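PDB 5IZ5: cytosolic phospholipase A2 delta from Homo sapiens, which hydrolyses glycerophospholipids at the sn-2 position in a calcium-dependent manner, with a preference for linoleic acid there. Local coordinates for residues Phe63-Leu68 with Trp76-Arg81; Ala162-Cys167 with Tyr215-Glu220; Val324-Ile329 with Arg669-Leu674; Gln447-Gln452 with Val485-Tyr490. The protein carries 3 engineered substitutions. All blocks are in the same frame, centred on the assembly; numbering follows the deposited sequence.

Interaction 1. Residues Phe63-Leu68 with Trp76-Arg81; sequences FKTKTL and WNEAFR
Thr65 and Leu68 hold the indole of Trp76 between them, one over each face. Thr65 supplies OG1 and a CH-pi contact from CB, 4.0 Å from the centroid of the five-membered ring; Leu68 lays CD1 over the opposite face, toward the rim. The hydroxyl of Thr65 sits in the crowded position between the backbone N and the carbonyl carbon (chi1 64°). From there OG1 donates to Lys66 O at 3.1 Å and also bonds the backbone N of Val51. Thr65 CG2, anti to the carbonyl carbon, reaches the edge of the Phe80 ring, 4.0 Å from Phe80 CE2. Glu78, extended beyond CG, brings OE2 to Lys66 N at 2.9 Å; the bond is nearly straight (172°) and uses the syn lone pair. Lys66 bends at chi4, but its NZ stays 4.5 Å from Glu78 OE2, beyond a salt bridge. Phe63 and Phe80 slide past each other in opposite directions, their planes 31° apart, and Phe80 CB lies over the Phe63 face, 4.2 Å from the ring centroid. Strand 62-64 belongs to the four-stranded sheet with 49-55, whereas strand 75-85 pairs with 21-36, so these side chains join two sheets of the C2 beta-sandwich. Asn77 and Glu78 stand opposite Val32 in a G1 beta bulge. The near-straight bond gives the Glu78 carboxylate a backbone partner in a partly buried layer, and the nearby Lys66 charge probably favours its ionised form.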
loop_
_atom_site.group_PDB
_atom_site.type_symbol
_atom_site.label_atom_id
_atom_site.label_comp_id
_atom_site.label_asym_id
_atom_site.label_seq_id
_atom_site.Cartn_x
_atom_site.Cartn_y
_atom_site.Cartn_z
ATOM N N PHE B 63 9.446 -30.491 -2.384
ATOM C CA PHE B 63 9.686 -31.922 -2.456
ATOM C C PHE B 63 8.861 -32.515 -3.593
ATOM O O PHE B 63 7.763 -32.049 -3.897
ATOM C CB PHE B 63 9.348 -32.609 -1.135
ATOM C CG PHE B 63 10.278 -32.242 -0.013
ATOM C CD1 PHE B 63 11.634 -32.530 -0.095
ATOM C CD2 PHE B 63 9.799 -31.605 1.124
ATOM C CE1 PHE B 63 12.496 -32.188 0.936
ATOM C CE2 PHE B 63 10.655 -31.261 2.159
ATOM C CZ PHE B 63 12.004 -31.553 2.067
ATOM N N LYS B 64 9.411 -33.550 -4.212
ATOM C CA LYS B 64 8.818 -34.172 -5.389
ATOM C C LYS B 64 8.958 -35.681 -5.242
ATOM O O LYS B 64 10.053 -36.180 -4.984
ATOM C CB LYS B 64 9.544 -33.677 -6.644
ATOM C CG LYS B 64 8.964 -34.149 -7.969
ATOM C CD LYS B 64 9.712 -33.535 -9.146
ATOM C CE LYS B 64 9.278 -34.138 -10.475
ATOM N NZ LYS B 64 9.625 -33.264 -11.632
ATOM N N THR B 65 7.851 -36.407 -5.377
ATOM C CA THR B 65 7.909 -37.866 -5.383
ATOM C C THR B 65 8.465 -38.317 -6.722
ATOM O O THR B 65 8.656 -37.509 -7.630
ATOM C CB THR B 65 6.524 -38.528 -5.212
ATOM O OG1 THR B 65 5.685 -38.196 -6.330
ATOM C CG2 THR B 65 5.859 -38.104 -3.907
ATOM N N LYS B 66 8.713 -39.613 -6.845
ATOM C CA LYS B 66 9.021 -40.200 -8.139
ATOM C C LYS B 66 7.789 -40.117 -9.031
ATOM O O LYS B 66 6.658 -40.091 -8.539
ATOM C CB LYS B 66 9.453 -41.654 -7.984
ATOM C CG LYS B 66 10.816 -41.811 -7.335
ATOM C CD LYS B 66 11.326 -43.237 -7.457
ATOM C CE LYS B 66 12.580 -43.457 -6.626
ATOM N NZ LYS B 66 12.266 -43.587 -5.177
ATOM N N THR B 67 8.020 -40.043 -10.337
ATOM C CA THR B 67 6.939 -40.073 -11.309
ATOM C C THR B 67 6.615 -41.522 -11.609
ATOM O O THR B 67 7.504 -42.303 -11.933
ATOM C CB THR B 67 7.323 -39.359 -12.619
ATOM O OG1 THR B 67 7.622 -37.988 -12.340
ATOM C CG2 THR B 67 6.181 -39.432 -13.630
ATOM N N LEU B 68 5.344 -41.886 -11.485
ATOM C CA LEU B 68 4.894 -43.203 -11.911
ATOM C C LEU B 68 4.317 -43.105 -13.316
ATOM O O LEU B 68 3.990 -42.015 -13.794
ATOM C CB LEU B 68 3.895 -43.790 -10.913
ATOM C CG LEU B 68 4.422 -43.899 -9.473
ATOM C CD1 LEU B 68 3.536 -44.818 -8.649
ATOM C CD2 LEU B 68 5.866 -44.386 -9.418
ATOM N N TRP B 76 3.028 -44.323 -4.212
ATOM C CA TRP B 76 4.401 -43.833 -4.068
ATOM C C TRP B 76 5.061 -44.330 -2.784
ATOM O O TRP B 76 6.205 -44.791 -2.801
ATOM C CB TRP B 76 4.427 -42.304 -4.055
ATOM C CG TRP B 76 4.004 -41.641 -5.327
ATOM C CD1 TRP B 76 4.771 -41.429 -6.439
ATOM C CD2 TRP B 76 2.726 -41.060 -5.605
ATOM N NE1 TRP B 76 4.043 -40.766 -7.400
ATOM C CE2 TRP B 76 2.784 -40.527 -6.913
ATOM C CE3 TRP B 76 1.534 -40.946 -4.880
ATOM C CZ2 TRP B 76 1.694 -39.889 -7.510
ATOM C CZ3 TRP B 76 0.448 -40.312 -5.475
ATOM C CH2 TRP B 76 0.539 -39.787 -6.775
ATOM N N ASN B 77 4.340 -44.201 -1.672
ATOM C CA ASN B 77 4.872 -44.498 -0.341
ATOM C C ASN B 77 6.235 -43.838 -0.083
ATOM O O ASN B 77 7.221 -44.513 0.216
ATOM C CB ASN B 77 4.955 -46.013 -0.119
ATOM C CG ASN B 77 5.313 -46.375 1.313
ATOM O OD1 ASN B 77 5.013 -45.632 2.250
ATOM N ND2 ASN B 77 5.966 -47.520 1.490
ATOM N N GLU B 78 6.284 -42.515 -0.221
ATOM C CA GLU B 78 7.490 -41.743 0.073
ATOM C C GLU B 78 7.221 -40.771 1.214
ATOM O O GLU B 78 6.137 -40.183 1.297
ATOM C CB GLU B 78 7.960 -40.976 -1.165
ATOM C CG GLU B 78 8.511 -41.858 -2.270
ATOM C CD GLU B 78 8.910 -41.062 -3.496
ATOM O OE1 GLU B 78 9.742 -40.141 -3.364
ATOM O OE2 GLU B 78 8.398 -41.362 -4.596
ATOM N N ALA B 79 8.219 -40.601 2.080
ATOM C CA ALA B 79 8.110 -39.726 3.242
ATOM C C ALA B 79 9.076 -38.557 3.128
ATOM O O ALA B 79 10.181 -38.703 2.607
ATOM C CB ALA B 79 8.385 -40.506 4.513
ATOM N N PHE B 80 8.642 -37.397 3.617
ATOM C CA PHE B 80 9.447 -36.178 3.597
ATOM C C PHE B 80 9.349 -35.476 4.957
ATOM O O PHE B 80 8.355 -35.628 5.674
ATOM C CB PHE B 80 8.969 -35.255 2.471
ATOM C CG PHE B 80 8.935 -35.908 1.111
ATOM C CD1 PHE B 80 10.024 -35.821 0.256
ATOM C CD2 PHE B 80 7.808 -36.601 0.682
ATOM C CE1 PHE B 80 9.996 -36.414 -0.999
ATOM C CE2 PHE B 80 7.774 -37.199 -0.572
ATOM C CZ PHE B 80 8.870 -37.102 -1.413
ATOM N N ARG B 81 10.382 -34.708 5.303
ATOM C CA ARG B 81 10.499 -34.096 6.632
ATOM C C ARG B 81 10.686 -32.585 6.596
ATOM O O ARG B 81 11.539 -32.081 5.866
ATOM C CB ARG B 81 11.667 -34.726 7.385
ATOM C CG ARG B 81 11.318 -36.063 7.997
ATOM C CD ARG B 81 12.579 -36.870 8.305
ATOM N NE ARG B 81 12.698 -38.072 7.480
ATOM C CZ ARG B 81 13.330 -38.156 6.307
ATOM N NH1 ARG B 81 13.930 -37.099 5.761
ATOM N NH2 ARG B 81 13.361 -39.320 5.669
#

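Interaction 2. Residues Ala162-Cys167 with Tyr215-Glu220; sequences ARELSC and YMAALE
Tyr215 CG lies between the backbone N and the carbonyl carbon (chi1 58°), and the ring presents a face to Ser166 CB, 4.0 Å from the centroid in a CH-pi contact. Ser166 turns OG anti to its carbonyl carbon, which brings it to Ala217 CB at 3.4 Å. Met216 bends at chi3 (51°), placing CE over a face of the Arg163 guanidinium; CE approaches CZ tightly, at 3.3 Å. Arg163 is itself folded at chi2 and chi3, and its NE pairs with Glu152. The backbones form a short antiparallel ladder: Ser166 N donates to Tyr215 O (2.8 Å), Tyr215 N returns to Ser166 O (3.1 Å), and Leu165 and Met216 form the neighbouring non-hydrogen-bonded pair. Beyond it, Glu164 O accepts Ala217 N at 3.0 Å from above its carbonyl plane, and a water links the same oxygen to Ala218 N, where a type I turn from Met216 to Leu219 ends the strand. Glu164 carries its carboxylate to Arg150, and Cys167 is tied by a disulfide to Cys278. Strand 160-172 pairs with 210-216 here and also with 152-156, 266-277 and 614-615; Cys167 bonds Glu276 of 266-277 through the backbone.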
loop_
_atom_site.group_PDB
_atom_site.type_symbol
_atom_site.label_atom_id
_atom_site.label_comp_id
_atom_site.label_asym_id
_atom_site.label_seq_id
_atom_site.Cartn_x
_atom_site.Cartn_y
_atom_site.Cartn_z
ATOM N N ALA B 162 8.561 -12.369 12.038
ATOM C CA ALA B 162 9.878 -12.401 11.444
ATOM C C ALA B 162 10.605 -13.639 11.973
ATOM O O ALA B 162 10.892 -13.756 13.178
ATOM C CB ALA B 162 10.629 -11.140 11.795
ATOM N N ARG B 163 10.877 -14.578 11.070
ATOM C CA ARG B 163 11.578 -15.815 11.419
ATOM C C ARG B 163 13.044 -15.505 11.669
ATOM O O ARG B 163 13.567 -14.520 11.140
ATOM C CB ARG B 163 11.456 -16.832 10.287
ATOM C CG ARG B 163 10.027 -17.210 9.919
ATOM C CD ARG B 163 9.311 -17.896 11.067
ATOM N NE ARG B 163 9.995 -19.134 11.455
ATOM C CZ ARG B 163 9.787 -20.336 10.910
ATOM N NH1 ARG B 163 8.888 -20.506 9.942
ATOM N NH2 ARG B 163 10.490 -21.379 11.340
ATOM N N GLU B 164 13.706 -16.339 12.474
ATOM C CA GLU B 164 15.141 -16.165 12.723
ATOM C C GLU B 164 15.898 -16.309 11.406
ATOM O O GLU B 164 15.636 -17.231 10.640
ATOM C CB GLU B 164 15.654 -17.197 13.732
ATOM C CG GLU B 164 17.081 -16.931 14.188
ATOM C CD GLU B 164 17.603 -17.981 15.157
ATOM O OE1 GLU B 164 18.829 -18.197 15.180
ATOM O OE2 GLU B 164 16.806 -18.589 15.906
ATOM N N LEU B 165 16.818 -15.388 11.142
ATOM C CA LEU B 165 17.521 -15.345 9.859
ATOM C C LEU B 165 18.997 -15.619 10.071
ATOM O O LEU B 165 19.620 -15.036 10.960
ATOM C CB LEU B 165 17.356 -13.979 9.175
ATOM C CG LEU B 165 17.084 -13.960 7.670
ATOM C CD1 LEU B 165 15.805 -14.714 7.352
ATOM C CD2 LEU B 165 16.986 -12.525 7.196
ATOM N N SER B 166 19.541 -16.512 9.251
ATOM C CA SER B 166 20.977 -16.715 9.170
ATOM C C SER B 166 21.515 -16.080 7.897
ATOM O O SER B 166 20.796 -15.908 6.909
ATOM C CB SER B 166 21.308 -18.202 9.201
ATOM O OG SER B 166 20.885 -18.781 10.424
ATOM N N CYS B 167 22.785 -15.704 7.946
ATOM C CA CYS B 167 23.448 -15.020 6.854
ATOM C C CYS B 167 24.719 -15.819 6.517
ATOM O O CYS B 167 25.478 -16.185 7.414
ATOM C CB CYS B 167 23.819 -13.588 7.285
ATOM S SG CYS B 167 22.554 -12.276 7.566
ATOM N N TYR B 215 18.806 -16.644 4.669
ATOM C CA TYR B 215 17.900 -17.775 4.731
ATOM C C TYR B 215 17.500 -18.047 6.172
ATOM O O TYR B 215 18.200 -17.687 7.115
ATOM C CB TYR B 215 18.566 -19.018 4.126
ATOM C CG TYR B 215 19.849 -19.390 4.816
ATOM C CD1 TYR B 215 19.899 -20.461 5.704
ATOM C CD2 TYR B 215 21.006 -18.651 4.603
ATOM C CE1 TYR B 215 21.078 -20.790 6.354
ATOM C CE2 TYR B 215 22.181 -18.967 5.243
ATOM C CZ TYR B 215 22.212 -20.036 6.113
ATOM O OH TYR B 215 23.383 -20.347 6.736
ATOM N N MET B 216 16.359 -18.693 6.331
ATOM C CA MET B 216 15.850 -19.026 7.646
ATOM C C MET B 216 16.739 -20.027 8.378
ATOM O O MET B 216 17.105 -21.070 7.825
ATOM C CB MET B 216 14.465 -19.621 7.515
ATOM C CG MET B 216 13.362 -18.595 7.352
ATOM S SD MET B 216 11.808 -19.381 6.925
ATOM C CE MET B 216 11.672 -20.627 8.168
ATOM N N ALA B 217 17.041 -19.716 9.637
ATOM C CA ALA B 217 17.837 -20.598 10.492
ATOM C C ALA B 217 17.163 -21.958 10.678
ATOM O O ALA B 217 17.845 -22.965 10.845
ATOM C CB ALA B 217 18.079 -19.945 11.845
ATOM N N ALA B 218 15.832 -21.992 10.625
ATOM C CA ALA B 218 15.077 -23.240 10.794
ATOM C C ALA B 218 15.117 -24.215 9.614
ATOM O O ALA B 218 14.616 -25.336 9.729
ATOM C CB ALA B 218 13.629 -22.926 11.144
ATOM N N LEU B 219 15.686 -23.812 8.485
ATOM C CA LEU B 219 15.770 -24.721 7.335
ATOM C C LEU B 219 16.842 -25.796 7.515
ATOM O O LEU B 219 17.909 -25.536 8.063
ATOM C CB LEU B 219 16.094 -23.962 6.042
ATOM C CG LEU B 219 15.032 -23.517 5.026
ATOM C CD1 LEU B 219 13.665 -23.355 5.665
ATOM C CD2 LEU B 219 15.446 -22.237 4.306
ATOM N N GLU B 220 16.551 -26.997 7.028
ATOM C CA GLU B 220 17.594 -27.957 6.705
ATOM C C GLU B 220 17.834 -27.834 5.216
ATOM O O GLU B 220 16.967 -28.178 4.409
ATOM C CB GLU B 220 17.189 -29.383 7.043
ATOM C CG GLU B 220 18.191 -30.412 6.544
ATOM C CD GLU B 220 17.876 -31.810 7.028
ATOM O OE1 GLU B 220 16.695 -32.212 6.960
ATOM O OE2 GLU B 220 18.813 -32.510 7.468
HETATM O O HOH W 1 14.270 -19.581 10.882
#

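Interaction 3. Residues Val324-Ile329 with Arg669-Leu674; sequences VPVVGI and RLDLIL
The flat Asp671 carboxylate takes the Val326 N-H on the anti lone pair of OD2, at 2.8 Å and 168°, where a parallel strand pair begins in the central mixed sheet of the alpha/beta hydrolase domain. The backbone N-H groups of Asp671 and Leu672 both donate to Val326 O, the first within its carbonyl plane and the second tilted 22° out of it. Chi1 of Asp671 (-61°) sets CG beside its own backbone N, anti to the carbonyl carbon, and its side chain crosses that of Val326 at about a right angle. Val327 pairs with Leu672, Gly328 with Ile673 and Ile329 with Leu674. The ladder continues through Gly328 N to Leu672 O (2.9 Å) and Leu674 N to Gly328 O (2.7 Å). Strand 327-331 pairs on its other flank with 360-363, so it lies between two parallel neighbours; it runs toward the substrate-binding Gly334 and Gly335, and strand 360-363 toward the nucleophile Ser365. Val327 and Leu672 share one face, covered by helix 797-810 through Leu804 and Ala803. On Val326, CG1 lies 4.0 Å from Leu670 CG and CB rests against Arg669 O at 3.5 Å. Gly328 has no side chain, and Leu670 CD2 takes the place where a CB would stand, coming to 3.4 Å from Gly328 N and 3.5 Å from Gly328 CA.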
loop_
_atom_site.group_PDB
_atom_site.type_symbol
_atom_site.label_atom_id
_atom_site.label_comp_id
_atom_site.label_asym_id
_atom_site.label_seq_id
_atom_site.Cartn_x
_atom_site.Cartn_y
_atom_site.Cartn_z
ATOM N N VAL B 324 -6.619 18.067 25.879
ATOM C CA VAL B 324 -6.543 18.608 24.523
ATOM C C VAL B 324 -7.216 17.634 23.555
ATOM O O VAL B 324 -6.760 16.493 23.409
ATOM C CB VAL B 324 -5.083 18.862 24.067
ATOM C CG1 VAL B 324 -5.053 19.476 22.672
ATOM C CG2 VAL B 324 -4.374 19.790 25.044
ATOM N N PRO B 325 -8.305 18.069 22.897
ATOM C CA PRO B 325 -8.969 17.177 21.954
ATOM C C PRO B 325 -8.155 16.979 20.676
ATOM O O PRO B 325 -7.466 17.897 20.229
ATOM C CB PRO B 325 -10.278 17.907 21.651
ATOM C CG PRO B 325 -9.914 19.345 21.783
ATOM C CD PRO B 325 -8.946 19.397 22.932
ATOM N N VAL B 326 -8.223 15.773 20.120
ATOM C CA VAL B 326 -7.527 15.444 18.881
ATOM C C VAL B 326 -8.471 15.743 17.719
ATOM O O VAL B 326 -9.529 15.124 17.582
ATOM C CB VAL B 326 -7.075 13.970 18.871
ATOM C CG1 VAL B 326 -6.353 13.626 17.574
ATOM C CG2 VAL B 326 -6.168 13.685 20.065
ATOM N N VAL B 327 -8.085 16.713 16.901
ATOM C CA VAL B 327 -8.898 17.170 15.779
ATOM C C VAL B 327 -8.235 16.766 14.465
ATOM O O VAL B 327 -7.030 16.933 14.300
ATOM C CB VAL B 327 -9.063 18.704 15.802
ATOM C CG1 VAL B 327 -9.855 19.186 14.596
ATOM C CG2 VAL B 327 -9.745 19.149 17.092
ATOM N N GLY B 328 -9.032 16.248 13.536
ATOM C CA GLY B 328 -8.538 15.845 12.224
ATOM C C GLY B 328 -9.299 16.510 11.095
ATOM O O GLY B 328 -10.492 16.780 11.214
ATOM N N ILE B 329 -8.585 16.824 10.019
ATOM C CA ILE B 329 -9.186 17.188 8.746
ATOM C C ILE B 329 -9.090 15.977 7.846
ATOM O O ILE B 329 -8.026 15.371 7.746
ATOM C CB ILE B 329 -8.397 18.292 8.015
ATOM C CG1 ILE B 329 -8.501 19.626 8.743
ATOM C CG2 ILE B 329 -8.931 18.462 6.598
ATOM C CD1 ILE B 329 -7.469 20.643 8.302
ATOM N N ARG B 669 -7.079 8.195 18.360
ATOM C CA ARG B 669 -8.128 8.691 19.272
ATOM C C ARG B 669 -8.732 10.022 18.851
ATOM O O ARG B 669 -8.686 10.985 19.615
ATOM C CB ARG B 669 -7.588 8.890 20.695
ATOM C CG ARG B 669 -7.795 7.755 21.697
ATOM C CD ARG B 669 -6.569 6.878 21.818
ATOM N NE ARG B 669 -6.625 6.071 23.036
ATOM C CZ ARG B 669 -5.599 5.397 23.557
ATOM N NH1 ARG B 669 -4.402 5.404 22.972
ATOM N NH2 ARG B 669 -5.774 4.704 24.676
ATOM N N LEU B 670 -9.313 10.088 17.663
ATOM C CA LEU B 670 -9.904 11.341 17.215
ATOM C C LEU B 670 -11.184 11.673 17.961
ATOM O O LEU B 670 -12.035 10.807 18.188
ATOM C CB LEU B 670 -10.131 11.361 15.700
ATOM C CG LEU B 670 -8.833 11.839 15.048
ATOM C CD1 LEU B 670 -7.998 10.663 14.572
ATOM C CD2 LEU B 670 -9.107 12.831 13.940
ATOM N N ASP B 671 -11.279 12.942 18.353
ATOM C CA ASP B 671 -12.442 13.477 19.053
ATOM C C ASP B 671 -13.341 14.231 18.090
ATOM O O ASP B 671 -14.557 14.121 18.170
ATOM C CB ASP B 671 -11.986 14.404 20.182
ATOM C CG ASP B 671 -11.148 13.681 21.208
ATOM O OD1 ASP B 671 -11.660 12.707 21.794
ATOM O OD2 ASP B 671 -9.982 14.075 21.422
ATOM N N LEU B 672 -12.736 14.996 17.187
ATOM C CA LEU B 672 -13.479 15.733 16.174
ATOM C C LEU B 672 -12.824 15.568 14.808
ATOM O O LEU B 672 -11.604 15.666 14.688
ATOM C CB LEU B 672 -13.541 17.219 16.540
ATOM C CG LEU B 672 -14.125 18.170 15.492
ATOM C CD1 LEU B 672 -15.592 17.863 15.256
ATOM C CD2 LEU B 672 -13.944 19.613 15.924
ATOM N N ILE B 673 -13.638 15.331 13.784
ATOM C CA ILE B 673 -13.158 15.269 12.408
ATOM C C ILE B 673 -13.914 16.271 11.548
ATOM O O ILE B 673 -15.142 16.236 11.483
ATOM C CB ILE B 673 -13.341 13.861 11.800
ATOM C CG1 ILE B 673 -12.558 12.829 12.609
ATOM C CG2 ILE B 673 -12.870 13.842 10.348
ATOM C CD1 ILE B 673 -12.947 11.397 12.316
ATOM N N LEU B 674 -13.180 17.167 10.900
ATOM C CA LEU B 674 -13.762 18.047 9.898
ATOM C C LEU B 674 -13.652 17.326 8.566
ATOM O O LEU B 674 -12.550 17.141 8.043
ATOM C CB LEU B 674 -13.043 19.397 9.849
ATOM C CG LEU B 674 -12.864 20.114 11.193
ATOM C CD1 LEU B 674 -12.209 21.470 10.984
ATOM C CD2 LEU B 674 -14.191 20.279 11.923
#

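Interaction 4. Residues Gln447-Gln452 with Val485-Tyr490; sequences QKLSGQ and VEFSPY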
loop_
_atom_site.group_PDB
_atom_site.type_symbol
_atom_site.label_atom_id
_atom_site.label_comp_id
_atom_site.label_asym_id
_atom_site.label_seq_id
_atom_site.Cartn_x
_atom_site.Cartn_y
_atom_site.Cartn_z
ATOM N N GLN B 447 11.479 17.486 -4.165
ATOM C CA GLN B 447 11.067 17.363 -2.776
ATOM C C GLN B 447 10.612 15.931 -2.567
ATOM O O GLN B 447 10.105 15.292 -3.491
ATOM C CB GLN B 447 9.926 18.336 -2.458
ATOM C CG GLN B 447 10.353 19.794 -2.452
ATOM C CD GLN B 447 9.186 20.768 -2.371
ATOM O OE1 GLN B 447 8.022 20.390 -2.503
ATOM N NE2 GLN B 447 9.498 22.037 -2.149
ATOM N N LYS B 448 10.791 15.435 -1.351
ATOM C CA LYS B 448 10.468 14.052 -1.027
ATOM C C LYS B 448 9.615 13.972 0.220
ATOM O O LYS B 448 9.660 14.862 1.066
ATOM C CB LYS B 448 11.753 13.254 -0.838
ATOM C CG LYS B 448 12.664 13.287 -2.057
ATOM C CD LYS B 448 13.913 12.448 -1.850
ATOM C CE LYS B 448 14.998 12.669 -2.888
ATOM N NZ LYS B 448 14.527 13.239 -4.178
ATOM N N LEU B 449 8.848 12.892 0.335
ATOM C CA LEU B 449 7.981 12.688 1.483
ATOM C C LEU B 449 8.751 12.768 2.803
ATOM O O LEU B 449 8.257 13.337 3.771
ATOM C CB LEU B 449 7.246 11.345 1.382
ATOM C CG LEU B 449 6.346 10.952 2.559
ATOM C CD1 LEU B 449 5.346 12.047 2.901
ATOM C CD2 LEU B 449 5.616 9.653 2.244
ATOM N N SER B 450 9.950 12.195 2.838
ATOM C CA SER B 450 10.780 12.224 4.043
ATOM C C SER B 450 11.144 13.652 4.458
ATOM O O SER B 450 11.283 13.929 5.640
ATOM C CB SER B 450 12.058 11.408 3.839
ATOM O OG SER B 450 12.858 11.952 2.811
ATOM N N GLY B 451 11.294 14.540 3.479
ATOM C CA GLY B 451 11.575 15.953 3.726
ATOM C C GLY B 451 10.464 16.700 4.443
ATOM O O GLY B 451 10.697 17.776 5.006
ATOM N N GLN B 452 9.259 16.123 4.445
ATOM C CA GLN B 452 8.119 16.702 5.152
ATOM C C GLN B 452 8.235 16.608 6.678
ATOM O O GLN B 452 7.503 17.285 7.390
ATOM C CB GLN B 452 6.810 16.049 4.691
ATOM C CG GLN B 452 6.514 16.259 3.214
ATOM C CD GLN B 452 5.135 15.780 2.801
ATOM O OE1 GLN B 452 4.322 15.359 3.627
ATOM N NE2 GLN B 452 4.863 15.841 1.509
ATOM N N VAL B 485 -2.971 1.137 2.663
ATOM C CA VAL B 485 -1.585 1.495 2.889
ATOM C C VAL B 485 -1.511 2.999 3.161
ATOM O O VAL B 485 -1.810 3.836 2.308
ATOM C CB VAL B 485 -0.681 1.128 1.695
ATOM C CG1 VAL B 485 0.750 1.564 1.968
ATOM C CG2 VAL B 485 -0.732 -0.371 1.429
ATOM N N GLU B 486 -1.078 3.320 4.366
ATOM C CA GLU B 486 -0.994 4.699 4.830
ATOM C C GLU B 486 0.414 5.252 4.647
ATOM O O GLU B 486 1.389 4.550 4.940
ATOM C CB GLU B 486 -1.387 4.708 6.303
ATOM C CG GLU B 486 -1.040 5.963 7.070
ATOM C CD GLU B 486 -1.463 5.831 8.517
ATOM O OE1 GLU B 486 -2.675 5.983 8.785
ATOM O OE2 GLU B 486 -0.587 5.558 9.373
ATOM N N PHE B 487 0.511 6.500 4.178
ATOM C CA PHE B 487 1.791 7.205 4.044
ATOM C C PHE B 487 1.825 8.433 4.955
ATOM O O PHE B 487 0.881 9.233 4.966
ATOM C CB PHE B 487 2.005 7.712 2.611
ATOM C CG PHE B 487 2.143 6.625 1.581
ATOM C CD1 PHE B 487 3.343 6.443 0.910
ATOM C CD2 PHE B 487 1.070 5.792 1.269
ATOM C CE1 PHE B 487 3.476 5.449 -0.052
ATOM C CE2 PHE B 487 1.194 4.794 0.306
ATOM C CZ PHE B 487 2.397 4.621 -0.353
ATOM N N SER B 488 2.921 8.591 5.697
ATOM C CA SER B 488 3.197 9.833 6.428
ATOM C C SER B 488 4.688 10.151 6.336
ATOM O O SER B 488 5.471 9.305 5.901
ATOM C CB SER B 488 2.783 9.704 7.897
ATOM O OG SER B 488 3.842 9.193 8.686
ATOM N N PRO B 489 5.094 11.364 6.761
ATOM C CA PRO B 489 6.522 11.688 6.772
ATOM C C PRO B 489 7.359 10.801 7.696
ATOM O O PRO B 489 8.571 10.715 7.508
ATOM C CB PRO B 489 6.552 13.141 7.260
ATOM C CG PRO B 489 5.192 13.675 6.950
ATOM C CD PRO B 489 4.281 12.513 7.192
ATOM N N TYR B 490 6.723 10.153 8.669
ATOM C CA TYR B 490 7.409 9.247 9.585
ATOM C C TYR B 490 7.385 7.784 9.153
ATOM O O TYR B 490 8.374 7.075 9.346
ATOM C CB TYR B 490 6.827 9.361 11.003
ATOM C CG TYR B 490 6.954 10.740 11.610
ATOM C CD1 TYR B 490 8.169 11.421 11.595
ATOM C CD2 TYR B 490 5.864 11.359 12.216
ATOM C CE1 TYR B 490 8.290 12.678 12.154
ATOM C CE2 TYR B 490 5.976 12.624 12.770
ATOM C CZ TYR B 490 7.190 13.276 12.738
ATOM O OH TYR B 490 7.316 14.524 13.289
#
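Leu449 overlaps the end of strand 482-487, its CD2 lying 3.7 Å from Ser488 O and 4.1 Å from Phe487 CB, at the edge of the Phe487 ring and near its plane. The contact joins a 3-10 turn, 450-452, to an ST turn that follows the strand, within the catalytic domain of the phospholipase. CG of Leu449 stands anti to the backbone N (chi1 177°), and from this branch point one methyl goes to Phe487 while CD1 goes to Pro489, 3.9 Å from its N. The Leu449 and Phe487 side chains cross at about a right angle. Pro489 then fits against the turn: its CG is 3.7 Å from Gln452 CB, and its CB is 3.9 Å from Leu449 O. That carbonyl oxygen is used within the turn, where Gln452 N donates to it. No hydrogen bond passes between the two segments, and the 229 Å² they bury is chiefly van der Waals packing. The polar groups find partners elsewhere: Gln452 OE1 bonds the hydroxyl of Tyr466, Ser450 OG reaches Glu521, and the backbone O of Pro489 accepts from Arg453. Phe487 makes edge-to-face contacts with Trp531 and Phe506, and Leu527 of helix 524-531 touches both Leu449 and Phe487. The Phe487 side chain is about 11 Å from that of Asp651, the probable proton acceptor, which it does not touch. In the ST turn, Ser488 OG accepts from Glu491 N and also from Tyr490 N, the latter at 3.0 Å with an N-H...O angle of 141°.

In the fold
From the N terminus, interaction 1 closes a short seven-residue loop within the C2 domain, bringing two of its sheets together. Interaction 2 follows in series, closing a 47-residue span by strand pairing; it reaches the same large antiparallel sheet as interaction 1, the centres 25 Å apart. Residues 324-329 then open a long loop that returns only at 669-674, and within it the 447-452 with 485-490 contact closes a shorter span of 32 residues. Interactions 3 and 4 both reach the mixed sheet of the catalytic domain, their centres 21 Å apart. None of the contacts touch one another, and interactions 1 and 3 lie farthest apart, with centres about 60 Å distant.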